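PDB 3TW5: transglutaminase elicitor from Phytophthora sojae, which catalyses, as a transglutaminase, the cross-linking of protein glutamine to lysine side chains, and probably serves as a molecular pattern that elicits plant defence. Local coordinates for residues Thr139-Pro144 with Met357-Ser362; Ala266-Val271 with Leu310-Glu315; Tyr272-Leu277 with Tyr303-Leu308. The protein carries 1 engineered substitution. All coordinates share one frame; numbering follows the deposited sequence.

Contact 1 of 3, residues Thr139-Pro144 with Met357-Ser362; sequences TEPKCP and MLLKKS
Pro141 and Ser362 bring the loop Thr139-Pro144 against the last turn of helix 352-364, their CA atoms 4.9 Å apart, and the loop backbone then binds the helix at Ser362. Cys143 N donates to Ser362 O at 3.3 Å, nearly straight at 166° and tilted out of the carbonyl plane; Lys142 N adds a weak bond to the same oxygen at 3.2 Å, so two successive loop amides converge on one carbonyl near the helix C-terminus. The serine hydroxyl returns the bond: OG, anti to the backbone N (chi1 -163°), donates to Cys143 O over 2.9 Å, approaching from above the carbonyl plane. Ser362 thus meets the loop as both acceptor and donor, and its OG also lies against Pro141 CB. At the adjacent ring atom, Pro141 CG touches Leu359 CD2 at 3.8 Å, the two side chains lying side by side. Cys143 SG is joined to Cys365 in a disulfide that ties the loop covalently to the region just beyond the helix. The loop connects helix 128-137 to strand 145-147; Leu359 packs on Val161 and Ser362 on Leu157 of helix 154-167, and Ser362 also on Val145 of strand 145-147.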
loop_
_atom_site.group_PDB
_atom_site.type_symbol
_atom_site.label_atom_id
_atom_site.label_comp_id
_atom_site.label_asym_id
_atom_site.label_seq_id
_atom_site.Cartn_x
_atom_site.Cartn_y
_atom_site.Cartn_z
ATOM N N THR A 139 6.629 3.454 -13.232
ATOM C CA THR A 139 7.188 2.311 -13.953
ATOM C C THR A 139 8.389 1.774 -13.180
ATOM O O THR A 139 9.235 2.554 -12.735
ATOM C CB THR A 139 7.636 2.707 -15.379
ATOM O OG1 THR A 139 6.554 3.341 -16.070
ATOM C CG2 THR A 139 8.082 1.488 -16.174
ATOM N N GLU A 140 8.457 0.454 -13.014
ATOM C CA GLU A 140 9.522 -0.172 -12.229
ATOM C C GLU A 140 10.904 0.037 -12.841
ATOM O O GLU A 140 11.072 -0.133 -14.049
ATOM C CB GLU A 140 9.264 -1.671 -12.048
ATOM C CG GLU A 140 10.245 -2.342 -11.086
ATOM C CD GLU A 140 10.119 -3.848 -11.049
ATOM O OE1 GLU A 140 10.243 -4.422 -9.947
ATOM O OE2 GLU A 140 9.908 -4.460 -12.118
ATOM N N PRO A 141 11.893 0.418 -12.007
ATOM C CA PRO A 141 13.288 0.413 -12.431
ATOM C C PRO A 141 13.695 -1.000 -12.834
ATOM O O PRO A 141 13.448 -1.949 -12.084
ATOM C CB PRO A 141 14.042 0.832 -11.165
ATOM C CG PRO A 141 13.064 1.565 -10.358
ATOM C CD PRO A 141 11.737 0.945 -10.639
ATOM N N LYS A 142 14.296 -1.141 -14.013
ATOM C CA LYS A 142 14.651 -2.463 -14.526
ATOM C C LYS A 142 16.130 -2.795 -14.317
ATOM O O LYS A 142 16.460 -3.798 -13.676
ATOM C CB LYS A 142 14.265 -2.604 -16.004
ATOM C CG LYS A 142 14.012 -4.046 -16.436
ATOM C CD LYS A 142 14.211 -4.249 -17.934
ATOM C CE LYS A 142 12.993 -3.825 -18.749
ATOM N NZ LYS A 142 13.276 -3.883 -20.215
ATOM N N CYS A 143 17.014 -1.953 -14.847
ATOM C CA CYS A 143 18.449 -2.223 -14.799
ATOM C C CYS A 143 19.255 -0.982 -14.362
ATOM O O CYS A 143 18.748 0.139 -14.457
ATOM C CB CYS A 143 18.919 -2.780 -16.151
ATOM S SG CYS A 143 18.847 -1.606 -17.514
ATOM N N PRO A 144 20.503 -1.181 -13.872
ATOM C CA PRO A 144 21.302 -0.101 -13.268
ATOM C C PRO A 144 21.543 1.118 -14.160
ATOM O O PRO A 144 21.551 1.001 -15.387
ATOM C CB PRO A 144 22.637 -0.787 -12.954
ATOM C CG PRO A 144 22.294 -2.216 -12.796
ATOM C CD PRO A 144 21.218 -2.470 -13.808
ATOM N N MET A 357 14.454 11.493 -13.884
ATOM C CA MET A 357 15.490 11.352 -14.904
ATOM C C MET A 357 16.148 9.972 -14.836
ATOM O O MET A 357 16.340 9.319 -15.866
ATOM C CB MET A 357 16.523 12.480 -14.758
ATOM C CG MET A 357 17.691 12.447 -15.744
ATOM S SD MET A 357 19.113 11.487 -15.166
ATOM C CE MET A 357 19.598 12.422 -13.716
ATOM N N LEU A 358 16.477 9.538 -13.620
ATOM C CA LEU A 358 17.111 8.239 -13.395
ATOM C C LEU A 358 16.137 7.080 -13.610
ATOM O O LEU A 358 16.515 6.042 -14.156
ATOM C CB LEU A 358 17.730 8.174 -11.994
ATOM C CG LEU A 358 18.950 9.053 -11.689
ATOM C CD1 LEU A 358 19.282 8.999 -10.209
ATOM C CD2 LEU A 358 20.165 8.658 -12.524
ATOM N N LEU A 359 14.887 7.274 -13.185
ATOM C CA LEU A 359 13.824 6.287 -13.378
ATOM C C LEU A 359 13.555 5.988 -14.853
ATOM O O LEU A 359 13.334 4.834 -15.225
ATOM C CB LEU A 359 12.530 6.752 -12.704
ATOM C CG LEU A 359 12.413 6.630 -11.183
ATOM C CD1 LEU A 359 11.310 7.539 -10.678
ATOM C CD2 LEU A 359 12.165 5.193 -10.748
ATOM N N LYS A 360 13.574 7.030 -15.684
ATOM C CA LYS A 360 13.332 6.884 -17.118
ATOM C C LYS A 360 14.432 6.067 -17.791
ATOM O O LYS A 360 14.155 5.253 -18.674
ATOM C CB LYS A 360 13.204 8.249 -17.801
ATOM C CG LYS A 360 12.651 8.171 -19.219
ATOM C CD LYS A 360 13.049 9.373 -20.058
ATOM C CE LYS A 360 12.638 9.175 -21.513
ATOM N NZ LYS A 360 12.992 10.344 -22.362
ATOM N N LYS A 361 15.673 6.289 -17.367
ATOM C CA LYS A 361 16.818 5.558 -17.900
ATOM C C LYS A 361 16.835 4.110 -17.422
ATOM O O LYS A 361 17.248 3.215 -18.157
ATOM C CB LYS A 361 18.125 6.252 -17.518
ATOM C CG LYS A 361 18.365 7.560 -18.246
ATOM C CD LYS A 361 19.670 8.195 -17.807
ATOM C CE LYS A 361 19.937 9.473 -18.579
ATOM N NZ LYS A 361 21.140 10.167 -18.055
ATOM N N SER A 362 16.377 3.888 -16.193
ATOM C CA SER A 362 16.340 2.551 -15.609
ATOM C C SER A 362 15.314 1.645 -16.287
ATOM O O SER A 362 15.577 0.463 -16.516
ATOM C CB SER A 362 16.050 2.635 -14.115
ATOM O OG SER A 362 16.381 1.422 -13.472
#

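Contact 2 of 3, residues Ala266-Val271 with Leu310-Glu315; sequences AAKSLV and LDDAGE
Lys268 and Ser269 both face Leu310, a classic beta bulge at the end of the antiparallel pairing between strands 269-280 and 299-310. Leu310 O accepts from both residues of the bulge: Lys268 N at 2.8 Å, nearly along the C=O axis, and Ser269 N at 3.2 Å, tilted 30° from the carbonyl plane. Leu310 N donates back to Ser269 O, completing the hydrogen-bonded pair. Directly after Leu310 the chain reverses through a type I turn, Asp311-Gly314, with Gly314 at positive phi. Gly314 N bonds to Asp311 O and Asp311 N to Glu315 O, the pattern of a 3:5 hairpin with a G1 bulge, which leads into strand 316-321. The Leu310 side chain lies on the same face as Ser269, whose OG is 3.7 Å from Leu310 CB, while Leu310 CD2 meets Val271 CG2 at 3.7 Å. Lys268 lays its aliphatic part against Asp312, CG lying 3.5 Å from OD2; its NZ stays 5.2 Å from Asp312 OD1, so any attraction between the charges is probably modest. Across the turn, Asp311 OD1 accepts Glu315 N on its syn side at 2.8 Å, 29° out of the carboxylate plane.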
loop_
_atom_site.group_PDB
_atom_site.type_symbol
_atom_site.label_atom_id
_atom_site.label_comp_id
_atom_site.label_asym_id
_atom_site.label_seq_id
_atom_site.Cartn_x
_atom_site.Cartn_y
_atom_site.Cartn_z
ATOM N N ALA A 266 -34.713 -3.364 4.036
ATOM C CA ALA A 266 -34.903 -3.196 2.596
ATOM C C ALA A 266 -34.318 -4.334 1.756
ATOM O O ALA A 266 -34.562 -4.399 0.545
ATOM C CB ALA A 266 -34.333 -1.853 2.144
ATOM N N ALA A 267 -33.550 -5.221 2.393
ATOM C CA ALA A 267 -32.905 -6.337 1.699
ATOM C C ALA A 267 -33.921 -7.397 1.278
ATOM O O ALA A 267 -34.717 -7.862 2.099
ATOM C CB ALA A 267 -31.822 -6.951 2.571
ATOM N N LYS A 268 -33.891 -7.769 -0.002
ATOM C CA LYS A 268 -34.848 -8.728 -0.561
ATOM C C LYS A 268 -34.297 -10.151 -0.654
ATOM O O LYS A 268 -35.032 -11.118 -0.444
ATOM C CB LYS A 268 -35.359 -8.266 -1.931
ATOM C CG LYS A 268 -36.182 -6.977 -1.912
ATOM C CD LYS A 268 -37.439 -7.100 -1.061
ATOM C CE LYS A 268 -38.122 -5.751 -0.906
ATOM N NZ LYS A 268 -39.108 -5.744 0.216
ATOM N N SER A 269 -33.012 -10.275 -0.979
ATOM C CA SER A 269 -32.331 -11.570 -0.992
ATOM C C SER A 269 -30.851 -11.401 -0.657
ATOM O O SER A 269 -30.342 -10.278 -0.594
ATOM C CB SER A 269 -32.505 -12.272 -2.343
ATOM O OG SER A 269 -31.922 -11.523 -3.393
ATOM N N LEU A 270 -30.164 -12.520 -0.444
ATOM C CA LEU A 270 -28.760 -12.488 -0.045
ATOM C C LEU A 270 -27.884 -13.297 -0.998
ATOM O O LEU A 270 -28.360 -14.219 -1.662
ATOM C CB LEU A 270 -28.601 -13.012 1.387
ATOM C CG LEU A 270 -29.445 -12.392 2.505
ATOM C CD1 LEU A 270 -29.382 -13.266 3.736
ATOM C CD2 LEU A 270 -29.004 -10.969 2.832
ATOM N N VAL A 271 -26.606 -12.930 -1.073
ATOM C CA VAL A 271 -25.620 -13.708 -1.816
ATOM C C VAL A 271 -24.371 -13.858 -0.962
ATOM O O VAL A 271 -23.751 -12.865 -0.584
ATOM C CB VAL A 271 -25.253 -13.063 -3.184
ATOM C CG1 VAL A 271 -24.127 -13.835 -3.859
ATOM C CG2 VAL A 271 -26.458 -13.006 -4.106
ATOM N N LEU A 310 -29.143 -7.782 -1.608
ATOM C CA LEU A 310 -29.690 -7.436 -2.917
ATOM C C LEU A 310 -31.141 -6.988 -2.807
ATOM O O LEU A 310 -31.892 -7.495 -1.973
ATOM C CB LEU A 310 -29.594 -8.638 -3.858
ATOM C CG LEU A 310 -28.358 -8.839 -4.745
ATOM C CD1 LEU A 310 -27.037 -8.739 -3.987
ATOM C CD2 LEU A 310 -28.455 -10.181 -5.457
ATOM N N ASP A 311 -31.532 -6.029 -3.641
ATOM C CA ASP A 311 -32.941 -5.659 -3.771
ATOM C C ASP A 311 -33.584 -6.487 -4.892
ATOM O O ASP A 311 -32.959 -7.416 -5.410
ATOM C CB ASP A 311 -33.102 -4.148 -4.007
ATOM C CG ASP A 311 -32.556 -3.689 -5.357
ATOM O OD1 ASP A 311 -31.971 -4.507 -6.102
ATOM O OD2 ASP A 311 -32.717 -2.490 -5.674
ATOM N N ASP A 312 -34.818 -6.148 -5.261
ATOM C CA ASP A 312 -35.529 -6.853 -6.333
ATOM C C ASP A 312 -34.798 -6.827 -7.674
ATOM O O ASP A 312 -34.750 -7.837 -8.375
ATOM C CB ASP A 312 -36.941 -6.295 -6.497
ATOM C CG ASP A 312 -37.867 -6.724 -5.382
ATOM O OD1 ASP A 312 -38.727 -5.909 -4.981
ATOM O OD2 ASP A 312 -37.734 -7.875 -4.904
ATOM N N ALA A 313 -34.225 -5.674 -8.016
ATOM C CA ALA A 313 -33.491 -5.508 -9.271
ATOM C C ALA A 313 -32.120 -6.188 -9.244
ATOM O O ALA A 313 -31.367 -6.115 -10.218
ATOM C CB ALA A 313 -33.350 -4.027 -9.615
ATOM N N GLY A 314 -31.802 -6.846 -8.130
ATOM C CA GLY A 314 -30.528 -7.547 -7.973
ATOM C C GLY A 314 -29.358 -6.597 -7.805
ATOM O O GLY A 314 -28.220 -6.920 -8.162
ATOM N N GLU A 315 -29.649 -5.420 -7.259
ATOM C CA GLU A 315 -28.645 -4.394 -7.038
ATOM C C GLU A 315 -28.120 -4.465 -5.607
ATOM O O GLU A 315 -28.891 -4.652 -4.667
ATOM C CB GLU A 315 -29.238 -3.015 -7.336
ATOM C CG GLU A 315 -28.201 -1.925 -7.531
ATOM C CD GLU A 315 -28.698 -0.779 -8.397
ATOM O OE1 GLU A 315 -28.973 -1.008 -9.598
ATOM O OE2 GLU A 315 -28.794 0.356 -7.877
#

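Contact 3 of 3, residues Tyr272-Leu277 with Tyr303-Leu308; sequences YVKSRL and YYYYLL
Val273 packs against Tyr306 and Leu308 in the apolar centre of this antiparallel strand pair. Its CB lies 3.6 Å from Tyr306 CE2 and its CG1 reaches the hydroxyl end of the ring, while CG2, anti to the carbonyl carbon, meets Leu308 CD1 at 3.8 Å. The Val273 carbonyl oxygen sits over the centre of one face of the Tyr306 ring. Further along the same side of the sheet, Leu277 CB touches CE2 at the edge of the Tyr304 ring, near its plane. Four backbone bonds zip the strands together, two between Val273 and Tyr306 and two between Ser275 and Tyr304; the strand axes run at 153°. Ser275 OG and Tyr306 OH are hydrogen-bonded at 2.8 Å, and Tyr306 OH has a second partner in His206.

The opposite side carries Tyr272, Lys274, Arg276, Tyr303, Tyr305 and Leu307. Tyr272 OH comes 3.3 Å from Tyr305 CD1, and the extended Lys274 chain runs beside Tyr305, with CD 3.7 Å from CE1. At the polar edge the Tyr303 ring lies between two cations: Lys274 NZ stands 4.6 Å from its centroid, 16° off the normal, and Arg276 CZ lies 4.9 Å from the centroid over the opposite face. The guanidinium is not stacked flat, its plane turned 61° from the ring, and Arg276 NE sits toward the rim. The electron-rich faces of the ring probably attract both cations.

Strand 269-280 is bonded along its other edge to strand 232-246, whose Tyr241 meets Tyr303 edge-to-face. Helix 202-215 packs on the Val273 side through Phe205 and His206, whereas Leu307 contacts helix 248-256.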
loop_
_atom_site.group_PDB
_atom_site.type_symbol
_atom_site.label_atom_id
_atom_site.label_comp_id
_atom_site.label_asym_id
_atom_site.label_seq_id
_atom_site.Cartn_x
_atom_site.Cartn_y
_atom_site.Cartn_z
ATOM N N TYR A 272 -24.016 -15.099 -0.647
ATOM C CA TYR A 272 -22.772 -15.385 0.054
ATOM C C TYR A 272 -21.630 -15.297 -0.938
ATOM O O TYR A 272 -21.639 -15.972 -1.968
ATOM C CB TYR A 272 -22.806 -16.774 0.699
ATOM C CG TYR A 272 -21.460 -17.249 1.217
ATOM C CD1 TYR A 272 -21.001 -16.867 2.476
ATOM C CD2 TYR A 272 -20.647 -18.077 0.446
ATOM C CE1 TYR A 272 -19.773 -17.298 2.953
ATOM C CE2 TYR A 272 -19.417 -18.511 0.913
ATOM C CZ TYR A 272 -18.986 -18.118 2.167
ATOM O OH TYR A 272 -17.765 -18.547 2.636
ATOM N N VAL A 273 -20.650 -14.457 -0.628
ATOM C CA VAL A 273 -19.506 -14.272 -1.507
ATOM C C VAL A 273 -18.215 -14.607 -0.778
ATOM O O VAL A 273 -18.007 -14.200 0.364
ATOM C CB VAL A 273 -19.440 -12.831 -2.088
ATOM C CG1 VAL A 273 -18.239 -12.667 -3.021
ATOM C CG2 VAL A 273 -20.726 -12.486 -2.826
ATOM N N LYS A 274 -17.372 -15.384 -1.449
ATOM C CA LYS A 274 -16.003 -15.600 -1.027
ATOM C C LYS A 274 -15.108 -15.078 -2.139
ATOM O O LYS A 274 -15.195 -15.534 -3.285
ATOM C CB LYS A 274 -15.743 -17.084 -0.775
ATOM C CG LYS A 274 -14.274 -17.452 -0.584
ATOM C CD LYS A 274 -14.114 -18.954 -0.407
ATOM C CE LYS A 274 -12.666 -19.377 -0.527
ATOM N NZ LYS A 274 -12.494 -20.819 -0.239
ATOM N N SER A 275 -14.266 -14.104 -1.799
ATOM C CA SER A 275 -13.383 -13.459 -2.768
ATOM C C SER A 275 -11.994 -13.264 -2.187
ATOM O O SER A 275 -11.819 -13.265 -0.968
ATOM C CB SER A 275 -13.961 -12.116 -3.219
ATOM O OG SER A 275 -14.162 -11.251 -2.117
ATOM N N ARG A 276 -11.009 -13.101 -3.066
ATOM C CA ARG A 276 -9.627 -12.916 -2.643
ATOM C C ARG A 276 -9.034 -11.630 -3.203
ATOM O O ARG A 276 -9.121 -11.357 -4.404
ATOM C CB ARG A 276 -8.776 -14.133 -3.024
ATOM C CG ARG A 276 -7.281 -13.861 -3.158
ATOM C CD ARG A 276 -6.503 -15.141 -3.355
ATOM N NE ARG A 276 -6.058 -15.681 -2.076
ATOM C CZ ARG A 276 -4.790 -15.707 -1.673
ATOM N NH1 ARG A 276 -3.824 -15.237 -2.458
ATOM N NH2 ARG A 276 -4.487 -16.215 -0.484
ATOM N N LEU A 277 -8.443 -10.842 -2.310
ATOM C CA LEU A 277 -7.689 -9.659 -2.685
ATOM C C LEU A 277 -6.214 -10.029 -2.756
ATOM O O LEU A 277 -5.714 -10.764 -1.906
ATOM C CB LEU A 277 -7.919 -8.541 -1.665
ATOM C CG LEU A 277 -7.502 -7.115 -2.035
ATOM C CD1 LEU A 277 -8.318 -6.590 -3.206
ATOM C CD2 LEU A 277 -7.647 -6.198 -0.831
ATOM N N TYR A 303 -8.422 -14.288 1.750
ATOM C CA TYR A 303 -9.823 -14.523 1.444
ATOM C C TYR A 303 -10.710 -13.673 2.338
ATOM O O TYR A 303 -10.358 -13.375 3.483
ATOM C CB TYR A 303 -10.181 -16.005 1.591
ATOM C CG TYR A 303 -9.594 -16.891 0.519
ATOM C CD1 TYR A 303 -10.135 -16.922 -0.765
ATOM C CD2 TYR A 303 -8.493 -17.703 0.791
ATOM C CE1 TYR A 303 -9.595 -17.741 -1.753
ATOM C CE2 TYR A 303 -7.943 -18.524 -0.188
ATOM C CZ TYR A 303 -8.497 -18.541 -1.456
ATOM O OH TYR A 303 -7.949 -19.356 -2.423
ATOM N N TYR A 304 -11.851 -13.270 1.793
ATOM C CA TYR A 304 -12.853 -12.527 2.540
ATOM C C TYR A 304 -14.222 -13.129 2.291
ATOM O O TYR A 304 -14.563 -13.486 1.161
ATOM C CB TYR A 304 -12.833 -11.043 2.162
ATOM C CG TYR A 304 -11.510 -10.373 2.443
ATOM C CD1 TYR A 304 -11.108 -10.104 3.753
ATOM C CD2 TYR A 304 -10.652 -10.020 1.403
ATOM C CE1 TYR A 304 -9.888 -9.495 4.019
ATOM C CE2 TYR A 304 -9.427 -9.407 1.658
ATOM C CZ TYR A 304 -9.054 -9.148 2.968
ATOM O OH TYR A 304 -7.846 -8.544 3.229
ATOM N N TYR A 305 -14.996 -13.241 3.362
ATOM C CA TYR A 305 -16.294 -13.894 3.327
ATOM C C TYR A 305 -17.342 -12.900 3.794
ATOM O O TYR A 305 -17.215 -12.309 4.869
ATOM C CB TYR A 305 -16.288 -15.141 4.220
ATOM C CG TYR A 305 -15.027 -15.971 4.099
ATOM C CD1 TYR A 305 -14.932 -17.003 3.163
ATOM C CD2 TYR A 305 -13.920 -15.713 4.910
ATOM C CE1 TYR A 305 -13.771 -17.760 3.044
ATOM C CE2 TYR A 305 -12.754 -16.460 4.798
ATOM C CZ TYR A 305 -12.686 -17.482 3.865
ATOM O OH TYR A 305 -11.528 -18.222 3.757
ATOM N N TYR A 306 -18.373 -12.715 2.979
ATOM C CA TYR A 306 -19.419 -11.755 3.288
ATOM C C TYR A 306 -20.746 -12.073 2.612
ATOM O O TYR A 306 -20.787 -12.709 1.555
ATOM C CB TYR A 306 -18.968 -10.326 2.943
ATOM C CG TYR A 306 -18.300 -10.159 1.591
ATOM C CD1 TYR A 306 -16.920 -10.311 1.447
ATOM C CD2 TYR A 306 -19.046 -9.826 0.460
ATOM C CE1 TYR A 306 -16.301 -10.152 0.209
ATOM C CE2 TYR A 306 -18.437 -9.661 -0.783
ATOM C CZ TYR A 306 -17.066 -9.826 -0.900
ATOM O OH TYR A 306 -16.465 -9.662 -2.125
ATOM N N LEU A 307 -21.827 -11.641 3.252
ATOM C CA LEU A 307 -23.153 -11.678 2.656
ATOM C C LEU A 307 -23.410 -10.338 1.993
ATOM O O LEU A 307 -23.268 -9.297 2.630
ATOM C CB LEU A 307 -24.226 -11.921 3.725
ATOM C CG LEU A 307 -24.329 -13.261 4.460
ATOM C CD1 LEU A 307 -25.292 -13.130 5.633
ATOM C CD2 LEU A 307 -24.766 -14.381 3.521
ATOM N N LEU A 308 -23.775 -10.360 0.719
ATOM C CA LEU A 308 -24.206 -9.147 0.035
ATOM C C LEU A 308 -25.727 -9.057 0.044
ATOM O O LEU A 308 -26.416 -10.058 -0.177
ATOM C CB LEU A 308 -23.675 -9.102 -1.400
ATOM C CG LEU A 308 -22.179 -8.860 -1.617
ATOM C CD1 LEU A 308 -21.862 -8.844 -3.103
ATOM C CD2 LEU A 308 -21.720 -7.565 -0.962
#

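Contacts 2 and 3 are successive sections of one strand pairing, their centres about 17 Å apart: the pairing runs from the bulge of contact 2, where strand 269-280 begins and strand 299-310 ends, on through contact 3. They meet where Val271 O and Leu308 N, 2.8 Å apart, probably form a hydrogen bond. Contact 1 lies across the chain's centre, about 38 Å from contact 3 and 49 Å from contact 2, centre to centre; nearest atoms are about 19 and 36 Å apart. It joins chain regions that flank both others in sequence. In contact 3, the Tyr272 side chain is about 4 Å from a bound 3-cyclohexyl-1-propylsulfonic acid, probably from the crystallisation liquor.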